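Putative exported protein (Peptoclostridium difficile, PDB 5TTA) is of unknown function but is probably exported from the cell, being made with a signal sequence and belonging to the DUF5780 family. Local coordinates at residues A[108-111]-A[112-116]. Sequence-based numbering, arbitrary orientation.
Sequences GFSP and AGVDY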
ATOM      1  N   GLY A 108      18.096 -10.477  16.651  1.00 34.91           N
ATOM      2  CA  GLY A 108      18.259 -11.918  16.597  1.00 36.37           C
ATOM      3  C   GLY A 108      19.701 -12.266  16.296  1.00 33.40           C
ATOM      4  O   GLY A 108      20.612 -11.641  16.838  1.00 41.02           O
ATOM      5  N   PHE A 109      19.914 -13.249  15.429  1.00 36.44           N
ATOM      6  CA  PHE A 109      21.241 -13.672  15.003  1.00 29.32           C
ATOM      7  C   PHE A 109      21.321 -13.636  13.486  1.00 38.88           C
ATOM      8  O   PHE A 109      20.337 -13.896  12.783  1.00 38.78           O
ATOM      9  CB  PHE A 109      21.587 -15.101  15.499  1.00 37.29           C
ATOM     10  CG  PHE A 109      21.860 -15.172  16.965  1.00 36.23           C
ATOM     11  CD1 PHE A 109      20.819 -15.291  17.872  1.00 40.46           C
ATOM     12  CD2 PHE A 109      23.155 -15.087  17.441  1.00 37.48           C
ATOM     13  CE1 PHE A 109      21.068 -15.341  19.230  1.00 45.41           C
ATOM     14  CE2 PHE A 109      23.413 -15.123  18.800  1.00 37.97           C
ATOM     15  CZ  PHE A 109      22.371 -15.254  19.694  1.00 41.08           C
ATOM     16  N   SER A 110      22.510 -13.330  12.983  1.00 30.62           N
ATOM     17  CA  SER A 110      22.731 -13.431  11.564  1.00 31.72           C
ATOM     18  C   SER A 110      22.734 -14.909  11.180  1.00 33.06           C
ATOM     19  O   SER A 110      22.883 -15.777  12.038  1.00 37.08           O
ATOM     20  CB  SER A 110      24.054 -12.778  11.185  1.00 31.94           C
ATOM     21  OG  SER A 110      25.135 -13.651  11.504  1.00 40.70           O
ATOM     22  N   PRO A 111      22.567 -15.220   9.902  1.00 34.20           N
ATOM     23  CA  PRO A 111      22.603 -16.639   9.502  1.00 35.61           C
ATOM     24  C   PRO A 111      23.922 -17.319   9.836  1.00 36.86           C
ATOM     25  O   PRO A 111      23.935 -18.517  10.156  1.00 36.94           O
ATOM     26  CB  PRO A 111      22.356 -16.572   7.990  1.00 42.96           C
ATOM     27  CG  PRO A 111      21.526 -15.366   7.811  1.00 37.97           C
ATOM     28  CD  PRO A 111      22.053 -14.354   8.825  1.00 34.36           C
ATOM     29  N   ALA A 112      25.039 -16.588   9.782  1.00 39.53           N
ATOM     30  CA  ALA A 112      26.332 -17.175  10.100  1.00 40.80           C
ATOM     31  C   ALA A 112      26.612 -17.230  11.599  1.00 35.85           C
ATOM     32  O   ALA A 112      27.578 -17.896  12.008  1.00 36.45           O
ATOM     33  CB  ALA A 112      27.448 -16.409   9.390  1.00 39.76           C
ATOM     34  N   GLY A 113      25.806 -16.551  12.411  1.00 34.44           N
ATOM     35  CA  GLY A 113      25.878 -16.692  13.854  1.00 35.90           C
ATOM     36  C   GLY A 113      26.269 -15.457  14.644  1.00 37.10           C
ATOM     37  O   GLY A 113      26.532 -15.555  15.846  1.00 32.05           O
ATOM     38  N   VAL A 114      26.301 -14.294  14.003  1.00 32.04           N
ATOM     39  CA  VAL A 114      26.646 -13.054  14.702  1.00 30.93           C
ATOM     40  C   VAL A 114      25.449 -12.604  15.521  1.00 33.81           C
ATOM     41  O   VAL A 114      24.320 -12.569  15.021  1.00 33.17           O
ATOM     42  CB  VAL A 114      27.076 -11.966  13.708  1.00 31.59           C
ATOM     43  CG1 VAL A 114      26.991 -10.536  14.361  1.00 36.83           C
ATOM     44  CG2 VAL A 114      28.475 -12.239  13.194  1.00 32.20           C
ATOM     45  N   ASP A 115      25.697 -12.241  16.778  1.00 39.13           N
ATOM     46  CA  ASP A 115      24.643 -11.806  17.688  1.00 38.14           C
ATOM     47  C   ASP A 115      24.298 -10.341  17.425  1.00 35.44           C
ATOM     48  O   ASP A 115      25.078  -9.447  17.765  1.00 37.20           O
ATOM     49  CB  ASP A 115      25.095 -12.016  19.131  1.00 41.16           C
ATOM     50  CG  ASP A 115      23.963 -11.913  20.116  1.00 36.89           C
ATOM     51  OD1 ASP A 115      22.910 -11.345  19.749  1.00 41.72           O
ATOM     52  OD2 ASP A 115      24.126 -12.396  21.263  1.00 33.61           O
ATOM     53  N   TYR A 116      23.114 -10.097  16.849  1.00 30.89           N
ATOM     54  CA  TYR A 116      22.608  -8.739  16.636  1.00 32.86           C
ATOM     55  C   TYR A 116      22.187  -8.059  17.931  1.00 33.42           C
ATOM     56  O   TYR A 116      22.056  -6.826  17.957  1.00 27.13           O
ATOM     57  CB  TYR A 116      21.391  -8.759  15.705  1.00 31.40           C
ATOM     58  CG  TYR A 116      21.644  -9.203  14.278  1.00 41.57           C
ATOM     59  CD1 TYR A 116      22.825  -8.875  13.610  1.00 44.07           C
ATOM     60  CD2 TYR A 116      20.683  -9.932  13.588  1.00 43.94           C
ATOM     61  CE1 TYR A 116      23.038  -9.270  12.295  1.00 47.02           C
ATOM     62  CE2 TYR A 116      20.884 -10.330  12.280  1.00 45.79           C
ATOM     63  CZ  TYR A 116      22.055  -9.997  11.636  1.00 47.75           C
ATOM     64  OH  TYR A 116      22.232 -10.403  10.337  1.00 51.41           O
TER
HETATM   65  O   HOH W   1      20.257 -11.742  19.776  1.00 28.08           O
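Tyr116 folds back along the backbone of Gly108 to Ser110, and each part of its side chain meets a different residue there. Tyr116 CB lies 3.2 Å from Gly108 O, whose carbonyl also takes the hydrogen bond from Tyr116 N (2.9 Å). With CG turned beside its own backbone N and anti to the carbonyl carbon (chi1 -66°), the ring is carried along the chain: CD2 meets Gly108, CE2 meets the Phe109 carbonyl carbon and Ser110 N, and Ser110 N sits over one ring face. At the tip, Tyr116 OH lies 3.1 Å from Ser110 CB. A long flat side chain suits this place because it can lie against three residues at once, while the side chain also packs on Ala99, Glu103 and Ser106.

Beyond Tyr116 the two arms are joined by Ser110 N to Val114 O, a nearly straight bond (166°) in the carbonyl plane. Serine is apt at the bend: Ser110 OG accepts Val114 N at 2.8 Å and, weakly, Gly113 N. Gly113 N also reaches Ser110 O, from above the carbonyl plane. Pro111 fits the turn with its fixed phi, and Gly113 has a positive phi at which a CB would be jammed against the carbonyl O of Ala112; Gly108 is likewise suited to its place.

The Phe109 ring lies against Asp115, Phe109 CE2 3.5 Å from Asp115 CG, with OD1 over one face toward the rim and the ring and carboxylate planes 31° apart. Asp115 OD2 is hydrogen-bonded to Tyr55 OH and OD1 to Gly117 N; a water donates to both OD1 and Gly108 O. A type I beta turn from Ser110 to Gly113 closes this short hairpin-like loop, with a single bridge between Phe109 and Asp115, on the surface between strands 96-98 and 121-123.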